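Lectin (Lotus tetragonolobus, PDB 2EIG) binds carbohydrate as a legume seed lectin, probably recognising L-fucosyl sugars, with calcium and manganese ions bound, in a four-chain assembly. Local coordinates at residues A[32-37]-A[213-218]; A[40-45]-A[92-97]; A[84-89]-A[194-199]. All blocks are in the same frame, centred on the assembly; numbering follows the deposited sequence.

In the fold
The three contacts join distant parts of one legume lectin domain, a sandwich of two antiparallel sheets. Interaction 1 fastens a loop to strand 214-226 of one sheet; interactions 2 and 3 both involve the other, seven-stranded sheet. The centres of interactions 1 and 2 are 15 Å apart and their segments merely adjoin in sequence, whereas interaction 3 lies on the opposite side of the chain's centre, 26 Å from interaction 1. Interactions 2 and 3 touch directly, His-42 CE1 standing 3.4 Å from Phe-85 CZ. Interaction 1 is nearest the metals: the side chain of Glu-214 is about 9 Å from the calcium ion and about 11 Å from the manganese ion.

Interaction 1 (A[32-37]-A[213-218]); sequences TDPLVN and RERHDI
Two arginines, Arg-213 and Arg-215, bind the loop 32-37 through its backbone carbonyls, and each uses a single terminal nitrogen to do so. The loop leads from one sheet of the legume lectin sandwich toward the other, and both arginines come from 213-218, the segment that runs into strand 214-226. Arg-213 NH1 donates to Pro-34 O at 2.9 Å and makes a second, weak bond to Leu-35 O, both oxygens lying at the edge of the guanidinium. Its chain bends to get there: CG sits between the backbone N and the carbonyl carbon (chi1 68°), and a bend at chi3 turns the chain further on. Pro-34 O is gripped twice, because Asn-37 N also donates to it, from the opposite face of the carbonyl plane.

Arg-215 works differently. Its NH1 meets Thr-32 O at 3.1 Å in a nearly straight bond, with the oxygen in the guanidinium plane but the donor standing well above the plane of the carbonyl. The same guanidinium holds Asp-217 side-on, NE to OD1 and NH2 to OD2, each at 2.8 Å, and this salt bridge fixes its rotation. Arg-27 gives Asp-217 OD1 a second cationic partner, while Trp-23 makes a cation-pi contact with Arg-215.

Between the two arginines sits the buried ring of Pro-34. Its CG packs 3.7 Å from Arg-215 CG, the two side chains crossing obliquely. Glu-214 O is buried under this ring without a hydrogen-bonding partner. The carboxylate of Glu-214 is bound by Ser-121 OG, Arg-153 and His-216 NE2. Around the proline, an Asx turn shapes the loop: Leu-35 N donates to Asp-33 OD2 at 3.1 Å, approaching from above the carboxylate plane.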
loop_
_atom_site.group_PDB
_atom_site.type_symbol
_atom_site.label_atom_id
_atom_site.label_comp_id
_atom_site.label_asym_id
_atom_site.label_seq_id
_atom_site.Cartn_x
_atom_site.Cartn_y
_atom_site.Cartn_z
ATOM N N THR A 32 -11.097 0.918 -35.498
ATOM C CA THR A 32 -12.150 0.404 -36.320
ATOM C C THR A 32 -11.583 -0.535 -37.430
ATOM O O THR A 32 -12.144 -1.593 -37.699
ATOM C CB THR A 32 -12.884 1.549 -36.974
ATOM O OG1 THR A 32 -13.936 0.998 -37.762
ATOM C CG2 THR A 32 -11.957 2.368 -37.843
ATOM N N ASP A 33 -10.460 -0.146 -38.027
ATOM C CA ASP A 33 -9.848 -0.964 -39.049
ATOM C C ASP A 33 -8.310 -1.105 -38.874
ATOM O O ASP A 33 -7.556 -0.219 -39.218
ATOM C CB ASP A 33 -10.203 -0.402 -40.442
ATOM C CG ASP A 33 -9.666 -1.283 -41.577
ATOM O OD1 ASP A 33 -9.611 -0.814 -42.738
ATOM O OD2 ASP A 33 -9.279 -2.429 -41.277
ATOM N N PRO A 34 -7.854 -2.246 -38.362
ATOM C CA PRO A 34 -6.417 -2.401 -38.190
ATOM C C PRO A 34 -5.644 -2.551 -39.531
ATOM O O PRO A 34 -4.457 -2.239 -39.565
ATOM C CB PRO A 34 -6.288 -3.617 -37.285
ATOM C CG PRO A 34 -7.620 -4.085 -36.995
ATOM C CD PRO A 34 -8.606 -3.425 -37.911
ATOM N N LEU A 35 -6.337 -2.939 -40.614
ATOM C CA LEU A 35 -5.722 -3.167 -41.943
ATOM C C LEU A 35 -5.036 -1.943 -42.492
ATOM O O LEU A 35 -4.105 -2.035 -43.296
ATOM C CB LEU A 35 -6.770 -3.656 -42.953
ATOM C CG LEU A 35 -7.500 -4.924 -42.541
ATOM C CD1 LEU A 35 -8.682 -5.271 -43.548
ATOM C CD2 LEU A 35 -6.495 -6.099 -42.299
ATOM N N VAL A 36 -5.526 -0.801 -42.042
ATOM C CA VAL A 36 -5.034 0.500 -42.373
ATOM C C VAL A 36 -3.509 0.659 -42.216
ATOM O O VAL A 36 -2.867 1.314 -43.024
ATOM C CB VAL A 36 -5.869 1.525 -41.565
ATOM C CG1 VAL A 36 -5.042 2.526 -40.784
ATOM C CG2 VAL A 36 -6.901 2.180 -42.505
ATOM N N ASN A 37 -2.967 0.004 -41.201
ATOM C CA ASN A 37 -1.586 0.191 -40.727
ATOM C C ASN A 37 -1.548 0.817 -39.302
ATOM O O ASN A 37 -2.260 0.310 -38.439
ATOM C CB ASN A 37 -0.599 0.697 -41.844
ATOM C CG ASN A 37 -0.075 2.140 -41.659
ATOM O OD1 ASN A 37 1.150 2.360 -41.539
ATOM N ND2 ASN A 37 -0.990 3.132 -41.745
ATOM N N ARG A 213 -0.076 -5.436 -35.398
ATOM C CA ARG A 213 -1.401 -4.840 -35.222
ATOM C C ARG A 213 -2.323 -5.879 -34.673
ATOM O O ARG A 213 -2.030 -7.067 -34.701
ATOM C CB ARG A 213 -1.942 -4.319 -36.541
ATOM C CG ARG A 213 -2.272 -5.455 -37.543
ATOM C CD ARG A 213 -2.516 -4.827 -38.858
ATOM N NE ARG A 213 -1.257 -4.686 -39.581
ATOM C CZ ARG A 213 -1.114 -3.930 -40.663
ATOM N NH1 ARG A 213 -2.147 -3.203 -41.065
ATOM N NH2 ARG A 213 0.057 -3.880 -41.313
ATOM N N GLU A 214 -3.434 -5.418 -34.138
ATOM C CA GLU A 214 -4.476 -6.292 -33.649
ATOM C C GLU A 214 -5.757 -5.441 -33.511
ATOM O O GLU A 214 -5.689 -4.210 -33.523
ATOM C CB GLU A 214 -4.090 -6.915 -32.297
ATOM C CG GLU A 214 -3.871 -5.866 -31.250
ATOM C CD GLU A 214 -3.336 -6.376 -29.933
ATOM O OE1 GLU A 214 -3.393 -7.614 -29.663
ATOM O OE2 GLU A 214 -2.883 -5.493 -29.149
ATOM N N ARG A 215 -6.906 -6.096 -33.391
ATOM C CA ARG A 215 -8.117 -5.408 -32.975
ATOM C C ARG A 215 -8.061 -5.234 -31.442
ATOM O O ARG A 215 -7.470 -6.082 -30.739
ATOM C CB ARG A 215 -9.353 -6.233 -33.359
ATOM C CG ARG A 215 -9.543 -6.514 -34.900
ATOM C CD ARG A 215 -10.984 -6.904 -35.265
ATOM N NE ARG A 215 -11.921 -5.860 -34.831
ATOM C CZ ARG A 215 -12.174 -4.731 -35.486
ATOM N NH1 ARG A 215 -11.620 -4.478 -36.666
ATOM N NH2 ARG A 215 -13.020 -3.852 -34.946
ATOM N N HIS A 216 -8.668 -4.153 -30.942
ATOM C CA HIS A 216 -9.045 -4.006 -29.527
ATOM C C HIS A 216 -10.471 -3.552 -29.539
ATOM O O HIS A 216 -10.758 -2.436 -29.895
ATOM C CB HIS A 216 -8.198 -2.960 -28.797
ATOM C CG HIS A 216 -6.761 -2.988 -29.188
ATOM N ND1 HIS A 216 -6.263 -2.181 -30.181
ATOM C CD2 HIS A 216 -5.721 -3.759 -28.772
ATOM C CE1 HIS A 216 -4.968 -2.415 -30.337
ATOM N NE2 HIS A 216 -4.607 -3.344 -29.481
ATOM N N ASP A 217 -11.364 -4.465 -29.198
ATOM C CA ASP A 217 -12.784 -4.214 -29.308
ATOM C C ASP A 217 -13.295 -4.393 -27.941
ATOM O O ASP A 217 -13.114 -5.455 -27.313
ATOM C CB ASP A 217 -13.456 -5.241 -30.204
ATOM C CG ASP A 217 -12.941 -5.194 -31.592
ATOM O OD1 ASP A 217 -12.666 -6.283 -32.137
ATOM O OD2 ASP A 217 -12.795 -4.069 -32.131
ATOM N N ILE A 218 -13.947 -3.330 -27.513
ATOM C CA ILE A 218 -14.509 -3.201 -26.200
ATOM C C ILE A 218 -15.995 -3.367 -26.357
ATOM O O ILE A 218 -16.622 -2.698 -27.184
ATOM C CB ILE A 218 -14.200 -1.792 -25.627
ATOM C CG1 ILE A 218 -12.678 -1.533 -25.630
ATOM C CG2 ILE A 218 -14.769 -1.643 -24.196
ATOM C CD1 ILE A 218 -12.323 -0.085 -25.274
#

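Interaction 2 (A[40-45]-A[92-97]); sequences TSHALY and EIPPNS
Ile-93 lies on the imidazole of His-42, a CH-pi contact that pins a surface loop against strand 39-50 in the seven-stranded sheet of the legume lectin fold. The touching atom is CG1, 3.6 Å from the ring centroid and only 8° off the ring normal, which puts it over the middle of one face. The two side chains slide past each other in opposite directions. His-42 CG, set anti to the carbonyl carbon (chi1 -84°), is the ring atom nearest Ile-93 CG1. The ring is steadied by other contacts: NE2 is hydrogen-bonded to Gly-103 O, and Phe-85 meets the imidazole edge-to-face.

Apolar contact continues at the branch of the isoleucine. Ile-93 CG2 comes tip to tip with Thr-40 CG2 at 3.7 Å, and Ile-93 CD1 lies 4.0 Å from the same methyl. Gln-17, on the neighbouring strand 14-18, also touches both Ile-93 and His-42.

The polar link runs through water, as no direct hydrogen bond joins the two segments. Thr-40 points its methyl at Ile-93 and leaves OG1 for this water, 2.7 Å away. On the other segment, Ser-97 closes the type II beta turn that starts at Pro-94. The water completes the bridge by donating to Ser-97 OG at 2.8 Å.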
loop_
_atom_site.group_PDB
_atom_site.type_symbol
_atom_site.label_atom_id
_atom_site.label_comp_id
_atom_site.label_asym_id
_atom_site.label_seq_id
_atom_site.Cartn_x
_atom_site.Cartn_y
_atom_site.Cartn_z
ATOM N N THR A 40 -3.979 5.116 -34.002
ATOM C CA THR A 40 -4.138 5.537 -32.635
ATOM C C THR A 40 -5.587 5.877 -32.488
ATOM O O THR A 40 -6.133 6.557 -33.340
ATOM C CB THR A 40 -3.313 6.786 -32.323
ATOM O OG1 THR A 40 -1.955 6.507 -32.670
ATOM C CG2 THR A 40 -3.442 7.172 -30.826
ATOM N N SER A 41 -6.169 5.432 -31.377
ATOM C CA SER A 41 -7.564 5.618 -31.045
ATOM C C SER A 41 -7.695 5.984 -29.586
ATOM O O SER A 41 -7.130 5.297 -28.721
ATOM C CB SER A 41 -8.290 4.258 -31.193
ATOM O OG SER A 41 -8.172 3.794 -32.526
ATOM N N HIS A 42 -8.508 7.002 -29.330
ATOM C CA HIS A 42 -8.956 7.400 -28.016
ATOM C C HIS A 42 -10.469 7.326 -28.003
ATOM O O HIS A 42 -11.104 7.672 -28.974
ATOM C CB HIS A 42 -8.546 8.838 -27.763
ATOM C CG HIS A 42 -7.151 8.959 -27.260
ATOM N ND1 HIS A 42 -6.734 10.014 -26.479
ATOM C CD2 HIS A 42 -6.115 8.096 -27.326
ATOM C CE1 HIS A 42 -5.471 9.819 -26.138
ATOM N NE2 HIS A 42 -5.076 8.657 -26.634
ATOM N N ALA A 43 -11.031 6.844 -26.915
ATOM C CA ALA A 43 -12.477 6.877 -26.715
ATOM C C ALA A 43 -12.631 7.283 -25.261
ATOM O O ALA A 43 -12.271 6.522 -24.331
ATOM C CB ALA A 43 -13.107 5.508 -26.966
ATOM N N LEU A 44 -13.113 8.501 -25.066
ATOM C CA LEU A 44 -13.180 9.078 -23.719
ATOM C C LEU A 44 -14.621 9.250 -23.331
ATOM O O LEU A 44 -15.454 9.619 -24.169
ATOM C CB LEU A 44 -12.510 10.454 -23.707
ATOM C CG LEU A 44 -11.074 10.494 -24.275
ATOM C CD1 LEU A 44 -10.531 11.889 -24.047
ATOM C CD2 LEU A 44 -10.159 9.460 -23.610
ATOM N N TYR A 45 -14.921 9.063 -22.056
ATOM C CA TYR A 45 -16.170 9.563 -21.555
ATOM C C TYR A 45 -16.208 11.085 -21.852
ATOM O O TYR A 45 -15.220 11.795 -21.641
ATOM C CB TYR A 45 -16.350 9.256 -20.074
ATOM C CG TYR A 45 -17.681 9.689 -19.532
ATOM C CD1 TYR A 45 -18.888 9.182 -20.078
ATOM C CD2 TYR A 45 -17.749 10.575 -18.447
ATOM C CE1 TYR A 45 -20.113 9.576 -19.565
ATOM C CE2 TYR A 45 -18.992 10.978 -17.916
ATOM C CZ TYR A 45 -20.148 10.484 -18.496
ATOM O OH TYR A 45 -21.352 10.840 -17.992
ATOM N N GLU A 92 -5.318 15.764 -25.610
ATOM C CA GLU A 92 -5.516 15.304 -27.002
ATOM C C GLU A 92 -4.572 14.136 -27.162
ATOM O O GLU A 92 -3.763 13.885 -26.264
ATOM C CB GLU A 92 -5.206 16.390 -28.055
ATOM C CG GLU A 92 -6.155 17.606 -28.073
ATOM C CD GLU A 92 -7.597 17.242 -28.307
ATOM O OE1 GLU A 92 -8.452 18.123 -28.064
ATOM O OE2 GLU A 92 -7.897 16.101 -28.726
ATOM N N ILE A 93 -4.689 13.405 -28.265
ATOM C CA ILE A 93 -3.783 12.330 -28.579
ATOM C C ILE A 93 -2.399 12.966 -28.617
ATOM O O ILE A 93 -2.182 13.908 -29.366
ATOM C CB ILE A 93 -4.140 11.693 -29.931
ATOM C CG1 ILE A 93 -5.462 10.892 -29.790
ATOM C CG2 ILE A 93 -2.945 10.867 -30.530
ATOM C CD1 ILE A 93 -5.964 10.291 -31.084
ATOM N N PRO A 94 -1.473 12.486 -27.776
ATOM C CA PRO A 94 -0.192 13.221 -27.749
ATOM C C PRO A 94 0.646 13.050 -29.011
ATOM O O PRO A 94 0.546 11.999 -29.734
ATOM C CB PRO A 94 0.525 12.675 -26.500
ATOM C CG PRO A 94 -0.582 11.869 -25.743
ATOM C CD PRO A 94 -1.481 11.366 -26.818
ATOM N N PRO A 95 1.492 14.061 -29.288
ATOM C CA PRO A 95 2.523 13.897 -30.333
ATOM C C PRO A 95 3.376 12.682 -30.001
ATOM O O PRO A 95 3.439 12.316 -28.834
ATOM C CB PRO A 95 3.377 15.172 -30.180
ATOM C CG PRO A 95 2.538 16.122 -29.510
ATOM C CD PRO A 95 1.537 15.385 -28.660
ATOM N N ASN A 96 4.016 12.037 -30.986
ATOM C CA ASN A 96 5.010 10.957 -30.691
ATOM C C ASN A 96 4.531 9.805 -29.776
ATOM O O ASN A 96 5.319 9.166 -29.039
ATOM C CB ASN A 96 6.316 11.562 -30.154
ATOM C CG ASN A 96 6.594 12.932 -30.721
ATOM O OD1 ASN A 96 6.471 13.945 -30.016
ATOM N ND2 ASN A 96 6.939 12.993 -31.992
ATOM N N SER A 97 3.224 9.527 -29.849
ATOM C CA SER A 97 2.592 8.485 -29.049
ATOM C C SER A 97 2.201 7.202 -29.823
ATOM O O SER A 97 1.487 6.356 -29.307
ATOM C CB SER A 97 1.389 9.067 -28.319
ATOM O OG SER A 97 0.413 9.577 -29.230
HETATM O O HOH W 1 -0.451 8.614 -31.747
#

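Interaction 3 (A[84-89]-A[194-199]); sequences FFLAPW and TVLPEK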
loop_
_atom_site.group_PDB
_atom_site.type_symbol
_atom_site.label_atom_id
_atom_site.label_comp_id
_atom_site.label_asym_id
_atom_site.label_seq_id
_atom_site.Cartn_x
_atom_site.Cartn_y
_atom_site.Cartn_z
ATOM N N PHE A 84 -6.918 1.447 -20.346
ATOM C CA PHE A 84 -7.769 2.332 -19.619
ATOM C C PHE A 84 -6.897 3.414 -18.942
ATOM O O PHE A 84 -5.894 3.104 -18.292
ATOM C CB PHE A 84 -8.596 1.608 -18.534
ATOM C CG PHE A 84 -9.408 2.569 -17.691
ATOM C CD1 PHE A 84 -10.623 3.088 -18.176
ATOM C CD2 PHE A 84 -8.922 3.033 -16.479
ATOM C CE1 PHE A 84 -11.345 3.996 -17.431
ATOM C CE2 PHE A 84 -9.628 3.931 -15.719
ATOM C CZ PHE A 84 -10.861 4.413 -16.177
ATOM N N PHE A 85 -7.277 4.661 -19.106
ATOM C CA PHE A 85 -6.490 5.773 -18.618
ATOM C C PHE A 85 -7.295 7.000 -18.141
ATOM O O PHE A 85 -8.419 7.280 -18.612
ATOM C CB PHE A 85 -5.359 6.196 -19.603
ATOM C CG PHE A 85 -5.790 7.092 -20.774
ATOM C CD1 PHE A 85 -5.268 8.357 -20.897
ATOM C CD2 PHE A 85 -6.618 6.617 -21.804
ATOM C CE1 PHE A 85 -5.574 9.195 -21.999
ATOM C CE2 PHE A 85 -6.968 7.461 -22.910
ATOM C CZ PHE A 85 -6.425 8.733 -23.017
ATOM N N LEU A 86 -6.705 7.653 -17.145
ATOM C CA LEU A 86 -7.028 8.984 -16.695
ATOM C C LEU A 86 -5.946 9.926 -17.171
ATOM O O LEU A 86 -4.710 9.633 -17.055
ATOM C CB LEU A 86 -7.038 9.054 -15.165
ATOM C CG LEU A 86 -8.255 8.462 -14.452
ATOM C CD1 LEU A 86 -8.344 6.975 -14.727
ATOM C CD2 LEU A 86 -8.080 8.683 -12.942
ATOM N N ALA A 87 -6.392 11.053 -17.690
ATOM C CA ALA A 87 -5.496 12.108 -18.174
ATOM C C ALA A 87 -6.163 13.480 -17.943
ATOM O O ALA A 87 -7.399 13.554 -17.899
ATOM C CB ALA A 87 -5.175 11.907 -19.601
ATOM N N PRO A 88 -5.348 14.552 -17.829
ATOM C CA PRO A 88 -5.863 15.873 -17.655
ATOM C C PRO A 88 -6.963 16.120 -18.642
ATOM O O PRO A 88 -6.823 15.871 -19.845
ATOM C CB PRO A 88 -4.638 16.765 -17.984
ATOM C CG PRO A 88 -3.534 15.979 -17.397
ATOM C CD PRO A 88 -3.871 14.585 -17.922
ATOM N N TRP A 89 -8.088 16.579 -18.140
ATOM C CA TRP A 89 -9.151 16.966 -19.066
ATOM C C TRP A 89 -8.628 18.028 -20.079
ATOM O O TRP A 89 -7.879 18.934 -19.720
ATOM C CB TRP A 89 -10.418 17.393 -18.334
ATOM C CG TRP A 89 -11.495 17.698 -19.310
ATOM C CD1 TRP A 89 -11.843 18.934 -19.787
ATOM C CD2 TRP A 89 -12.331 16.745 -19.991
ATOM N NE1 TRP A 89 -12.867 18.811 -20.699
ATOM C CE2 TRP A 89 -13.191 17.480 -20.841
ATOM C CE3 TRP A 89 -12.429 15.336 -19.975
ATOM C CZ2 TRP A 89 -14.160 16.847 -21.656
ATOM C CZ3 TRP A 89 -13.395 14.726 -20.762
ATOM C CH2 TRP A 89 -14.263 15.478 -21.567
ATOM N N THR A 194 -1.679 13.842 -6.634
ATOM C CA THR A 194 -0.277 14.263 -6.881
ATOM C C THR A 194 0.014 14.289 -8.361
ATOM O O THR A 194 0.762 15.131 -8.865
ATOM C CB THR A 194 0.840 13.418 -6.160
ATOM O OG1 THR A 194 0.654 12.016 -6.379
ATOM C CG2 THR A 194 0.946 13.687 -4.621
ATOM N N VAL A 195 -0.573 13.349 -9.088
ATOM C CA VAL A 195 -0.199 13.175 -10.482
ATOM C C VAL A 195 -1.169 13.750 -11.487
ATOM O O VAL A 195 -0.829 13.869 -12.638
ATOM C CB VAL A 195 0.136 11.705 -10.813
ATOM C CG1 VAL A 195 1.468 11.315 -10.132
ATOM C CG2 VAL A 195 -1.018 10.756 -10.400
ATOM N N LEU A 196 -2.378 14.116 -11.064
ATOM C CA LEU A 196 -3.367 14.524 -12.045
ATOM C C LEU A 196 -4.083 15.783 -11.564
ATOM O O LEU A 196 -4.140 16.021 -10.353
ATOM C CB LEU A 196 -4.404 13.403 -12.243
ATOM C CG LEU A 196 -3.973 12.222 -13.118
ATOM C CD1 LEU A 196 -4.933 11.069 -12.986
ATOM C CD2 LEU A 196 -3.807 12.642 -14.559
ATOM N N PRO A 197 -4.665 16.567 -12.500
ATOM C CA PRO A 197 -5.447 17.721 -12.072
ATOM C C PRO A 197 -6.820 17.293 -11.640
ATOM O O PRO A 197 -7.138 16.096 -11.638
ATOM C CB PRO A 197 -5.519 18.608 -13.352
ATOM C CG PRO A 197 -5.556 17.625 -14.432
ATOM C CD PRO A 197 -4.624 16.465 -13.964
ATOM N N GLU A 198 -7.652 18.256 -11.265
ATOM C CA GLU A 198 -8.844 17.917 -10.524
ATOM C C GLU A 198 -9.991 17.406 -11.431
ATOM O O GLU A 198 -10.998 16.936 -10.943
ATOM C CB GLU A 198 -9.262 19.126 -9.691
ATOM C CG GLU A 198 -9.713 20.293 -10.552
ATOM C CD GLU A 198 -9.696 21.587 -9.741
ATOM O OE1 GLU A 198 -10.788 21.994 -9.286
ATOM O OE2 GLU A 198 -8.596 22.153 -9.540
ATOM N N LYS A 199 -9.821 17.538 -12.746
ATOM C CA LYS A 199 -10.810 17.056 -13.713
ATOM C C LYS A 199 -9.997 16.239 -14.687
ATOM O O LYS A 199 -8.923 16.643 -15.069
ATOM C CB LYS A 199 -11.533 18.194 -14.478
ATOM C CG LYS A 199 -12.492 19.032 -13.623
ATOM C CD LYS A 199 -13.093 20.138 -14.479
ATOM C CE LYS A 199 -13.683 21.254 -13.587
ATOM N NZ LYS A 199 -14.356 20.697 -12.355
#
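Leu-196 presses both of its methyls against the end of strand 81-88. CD1 meets Leu-86 CB at 3.6 Å and also touches Leu-86 CD2. The other methyl, CD2, reaches Pro-88 CD at 3.9 Å; the leucine crosses each of these side chains at about a right angle. The fork can serve two residues of the strand because chi2 (167°) sets CD1 toward Leu-86 and leaves CD2 for the proline. Next to it, two proline rings also cross at about a right angle, with Pro-88 CG 3.6 Å from Pro-197 CD. Pro-197 CG completes this contact by lying against Pro-88 CA.

A single direct hydrogen bond closes the far end. Trp-89 N donates to Lys-199 O at 3.2 Å; the bond is nearly straight at hydrogen (167°), but the donor stands above the carbonyl plane. The CB atoms of these two residues lie 4.1 Å apart, and from there the indole and the lysine chain lead away from the contact.

Around this first shell, Leu-86 also packs on Phe-62 of the facing sheet, and Leu-196 on Ile-51. Leu-196 O accepts from Trp-52 NE1, and Val-195 O from Gln-113 NE2, so the backbone that carries the leucine is held on both sides of it. At the helix end, Thr-194 OG1 is hydrogen-bonded to Asp-191 O and to Leu-146 O of the second subunit. The link from helix 192-195 into strand 199-208 is thereby fixed against the end of its antiparallel neighbour 81-88, in the interior of the seven-stranded sheet of the legume lectin beta-sandwich.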